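Long-range contact in galactose mutarotase related enzyme (Lactobacillus acidophilus, PDB 3DCD), which is of unknown function but belongs to the aldose 1-epimerase family, so that it probably binds carbohydrate and may act as an isomerase: residues L205-R210 with P235-W240. Numbering follows the deposited sequence.
Sequences LIYELR and PFVGIW
L209 leans over the strand that begins at F236, just past the last antiparallel pair. Its CB stands 3.7 Å from P235 O, the oxygen that also accepts the hydrogen bond of L209 N (2.8 Å) with the donor well above the carbonyl plane. CG, turned anti to the carbonyl carbon (chi1 -62°), lies above the peptide joining F236 to V237. From there the branches part: L209 CD1 packs 3.7 Å from V237 CB, while L209 CD2 reaches V237 CG1 at 4.0 Å. M163 of strand 159-164 touches both side chains. An alanine here would lose CG and both methyls and would probably open a gap over V237 CB and CG1. On the face that carries V237, the Y207 ring offers its edge, with CE2 4.0 Å from I239 CG1, and F161 touches both residues. On the other face, E208 CG meets the rim of the F236 ring at CE1 (4.2 Å), and its carboxylate goes on to a salt bridge with R184. Paired backbone bonds join L205 to I239 and Y207 to V237. Two antiparallel strands thus pack one largely apolar face on a neighbouring sheet, as in the beta-sandwich of the galactose mutarotase superfamily.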
ATOM      1  N   LEU A 205      -2.185 -11.962  -3.166  1.00 16.69           N
ATOM      2  CA  LEU A 205      -3.450 -12.131  -3.871  1.00 17.24           C
ATOM      3  C   LEU A 205      -3.752 -10.772  -4.511  1.00 17.58           C
ATOM      4  O   LEU A 205      -3.852  -9.773  -3.809  1.00 18.79           O
ATOM      5  CB  LEU A 205      -4.550 -12.539  -2.880  1.00 17.09           C
ATOM      6  CG  LEU A 205      -4.234 -13.748  -1.993  1.00 18.29           C
ATOM      7  CD1 LEU A 205      -5.341 -13.979  -0.932  1.00 21.24           C
ATOM      8  CD2 LEU A 205      -4.032 -14.991  -2.852  1.00 18.99           C
ATOM      9  N   ILE A 206      -3.877 -10.732  -5.841  1.00 17.30           N
ATOM     10  CA  ILE A 206      -4.054  -9.468  -6.544  1.00 16.09           C
ATOM     11  C   ILE A 206      -5.405  -9.454  -7.207  1.00 16.83           C
ATOM     12  O   ILE A 206      -5.677 -10.329  -8.034  1.00 16.80           O
ATOM     13  CB  ILE A 206      -2.945  -9.231  -7.631  1.00 16.80           C
ATOM     14  CG1 ILE A 206      -1.551  -9.246  -6.989  1.00 15.95           C
ATOM     15  CG2 ILE A 206      -3.205  -7.912  -8.388  1.00 15.40           C
ATOM     16  CD1 ILE A 206      -0.380  -9.224  -7.994  1.00 15.80           C
ATOM     17  N   TYR A 207      -6.234  -8.466  -6.845  1.00 16.95           N
ATOM     18  CA  TYR A 207      -7.592  -8.364  -7.384  1.00 17.59           C
ATOM     19  C   TYR A 207      -7.775  -7.115  -8.231  1.00 18.00           C
ATOM     20  O   TYR A 207      -7.344  -6.024  -7.860  1.00 17.73           O
ATOM     21  CB  TYR A 207      -8.646  -8.441  -6.266  1.00 17.61           C
ATOM     22  CG  TYR A 207      -8.535  -9.711  -5.441  1.00 18.96           C
ATOM     23  CD1 TYR A 207      -8.956 -10.937  -5.951  1.00 20.13           C
ATOM     24  CD2 TYR A 207      -7.964  -9.684  -4.159  1.00 21.14           C
ATOM     25  CE1 TYR A 207      -8.835 -12.101  -5.198  1.00 20.43           C
ATOM     26  CE2 TYR A 207      -7.834 -10.841  -3.403  1.00 19.98           C
ATOM     27  CZ  TYR A 207      -8.292 -12.037  -3.919  1.00 19.80           C
ATOM     28  OH  TYR A 207      -8.163 -13.178  -3.166  1.00 18.06           O
ATOM     29  N   GLU A 208      -8.382  -7.313  -9.400  1.00 17.78           N
ATOM     30  CA  GLU A 208      -8.752  -6.231 -10.284  1.00 17.90           C
ATOM     31  C   GLU A 208      -9.982  -5.565  -9.691  1.00 17.44           C
ATOM     32  O   GLU A 208     -10.982  -6.235  -9.434  1.00 17.66           O
ATOM     33  CB  GLU A 208      -9.054  -6.789 -11.682  1.00 18.18           C
ATOM     34  CG  GLU A 208      -7.779  -7.276 -12.417  1.00 18.08           C
ATOM     35  CD  GLU A 208      -8.038  -7.754 -13.837  1.00 19.92           C
ATOM     36  OE1 GLU A 208      -9.225  -7.822 -14.258  1.00 21.19           O
ATOM     37  OE2 GLU A 208      -7.047  -8.067 -14.530  1.00 20.31           O
ATOM     38  N   LEU A 209      -9.886  -4.254  -9.465  1.00 17.27           N
ATOM     39  CA  LEU A 209     -10.977  -3.464  -8.902  1.00 17.35           C
ATOM     40  C   LEU A 209     -11.646  -2.606  -9.970  1.00 18.57           C
ATOM     41  O   LEU A 209     -11.013  -2.237 -10.965  1.00 18.86           O
ATOM     42  CB  LEU A 209     -10.456  -2.565  -7.783  1.00 16.65           C
ATOM     43  CG  LEU A 209      -9.844  -3.298  -6.586  1.00 14.99           C
ATOM     44  CD1 LEU A 209      -9.346  -2.322  -5.539  1.00 16.46           C
ATOM     45  CD2 LEU A 209     -10.876  -4.227  -5.964  1.00 17.26           C
ATOM     46  N   ARG A 210     -12.926  -2.317  -9.752  1.00 18.59           N
ATOM     47  CA  ARG A 210     -13.712  -1.502 -10.654  1.00 19.85           C
ATOM     48  C   ARG A 210     -14.481  -0.483  -9.813  1.00 20.58           C
ATOM     49  O   ARG A 210     -14.888  -0.801  -8.682  1.00 19.79           O
ATOM     50  CB  ARG A 210     -14.689  -2.406 -11.418  1.00 20.34           C
ATOM     51  CG  ARG A 210     -14.016  -3.469 -12.303  1.00 19.70           C
ATOM     52  CD  ARG A 210     -15.057  -4.390 -12.960  1.00 21.65           C
ATOM     53  NE  ARG A 210     -16.017  -3.615 -13.755  1.00 22.38           N
ATOM     54  CZ  ARG A 210     -15.774  -3.106 -14.956  1.00 24.49           C
ATOM     55  NH1 ARG A 210     -14.602  -3.313 -15.553  1.00 24.89           N
ATOM     56  NH2 ARG A 210     -16.720  -2.403 -15.565  1.00 24.55           N
ATOM     57  N   PRO A 235      -7.215   0.802  -9.270  1.00 16.36           N
ATOM     58  CA  PRO A 235      -7.614  -0.278 -10.173  1.00 15.88           C
ATOM     59  C   PRO A 235      -7.249  -1.677  -9.668  1.00 15.87           C
ATOM     60  O   PRO A 235      -7.715  -2.665 -10.239  1.00 16.37           O
ATOM     61  CB  PRO A 235      -6.855   0.046 -11.453  1.00 16.34           C
ATOM     62  CG  PRO A 235      -5.627   0.761 -10.989  1.00 16.95           C
ATOM     63  CD  PRO A 235      -6.035   1.533  -9.772  1.00 15.86           C
ATOM     64  N   PHE A 236      -6.424  -1.759  -8.619  1.00 15.49           N
ATOM     65  CA  PHE A 236      -5.986  -3.050  -8.073  1.00 15.58           C
ATOM     66  C   PHE A 236      -5.859  -2.944  -6.558  1.00 14.92           C
ATOM     67  O   PHE A 236      -5.583  -1.867  -6.014  1.00 13.99           O
ATOM     68  CB  PHE A 236      -4.595  -3.508  -8.580  1.00 16.17           C
ATOM     69  CG  PHE A 236      -4.391  -3.431 -10.081  1.00 17.08           C
ATOM     70  CD1 PHE A 236      -4.919  -4.410 -10.926  1.00 16.70           C
ATOM     71  CD2 PHE A 236      -3.632  -2.410 -10.629  1.00 16.80           C
ATOM     72  CE1 PHE A 236      -4.723  -4.341 -12.309  1.00 19.83           C
ATOM     73  CE2 PHE A 236      -3.430  -2.327 -11.995  1.00 18.92           C
ATOM     74  CZ  PHE A 236      -3.981  -3.301 -12.849  1.00 17.46           C
ATOM     75  N   VAL A 237      -5.991  -4.084  -5.893  1.00 14.69           N
ATOM     76  CA  VAL A 237      -5.557  -4.186  -4.495  1.00 15.48           C
ATOM     77  C   VAL A 237      -4.775  -5.487  -4.317  1.00 16.77           C
ATOM     78  O   VAL A 237      -5.167  -6.542  -4.845  1.00 18.00           O
ATOM     79  CB  VAL A 237      -6.761  -4.079  -3.497  1.00 14.74           C
ATOM     80  CG1 VAL A 237      -7.749  -5.242  -3.671  1.00 15.16           C
ATOM     81  CG2 VAL A 237      -6.272  -4.029  -2.019  1.00 14.49           C
ATOM     82  N   GLY A 238      -3.658  -5.418  -3.604  1.00 16.92           N
ATOM     83  CA  GLY A 238      -2.943  -6.647  -3.255  1.00 16.92           C
ATOM     84  C   GLY A 238      -3.144  -6.982  -1.790  1.00 16.73           C
ATOM     85  O   GLY A 238      -3.138  -6.089  -0.937  1.00 17.01           O
ATOM     86  N   ILE A 239      -3.333  -8.267  -1.505  1.00 16.42           N
ATOM     87  CA  ILE A 239      -3.397  -8.774  -0.130  1.00 15.86           C
ATOM     88  C   ILE A 239      -2.197  -9.703   0.042  1.00 15.46           C
ATOM     89  O   ILE A 239      -2.011 -10.622  -0.767  1.00 14.75           O
ATOM     90  CB  ILE A 239      -4.709  -9.595   0.175  1.00 15.64           C
ATOM     91  CG1 ILE A 239      -5.980  -8.974  -0.453  1.00 16.90           C
ATOM     92  CG2 ILE A 239      -4.864  -9.828   1.703  1.00 14.81           C
ATOM     93  CD1 ILE A 239      -6.354  -7.575   0.039  1.00 19.35           C
ATOM     94  N   TRP A 240      -1.403  -9.498   1.099  1.00 14.86           N
ATOM     95  CA  TRP A 240      -0.159 -10.241   1.239  1.00 15.18           C
ATOM     96  C   TRP A 240       0.251 -10.387   2.705  1.00 14.89           C
ATOM     97  O   TRP A 240       0.037  -9.488   3.514  1.00 15.02           O
ATOM     98  CB  TRP A 240       0.964  -9.520   0.455  1.00 15.23           C
ATOM     99  CG  TRP A 240       2.384 -10.057   0.661  1.00 14.27           C
ATOM    100  CD1 TRP A 240       2.981 -11.110   0.009  1.00 16.18           C
ATOM    101  CD2 TRP A 240       3.356  -9.556   1.583  1.00 15.89           C
ATOM    102  NE1 TRP A 240       4.279 -11.283   0.468  1.00 15.71           N
ATOM    103  CE2 TRP A 240       4.532 -10.341   1.431  1.00 16.63           C
ATOM    104  CE3 TRP A 240       3.355  -8.510   2.517  1.00 15.51           C
ATOM    105  CZ2 TRP A 240       5.678 -10.124   2.195  1.00 15.58           C
ATOM    106  CZ3 TRP A 240       4.510  -8.291   3.277  1.00 16.44           C
ATOM    107  CH2 TRP A 240       5.653  -9.094   3.104  1.00 15.79           C
TER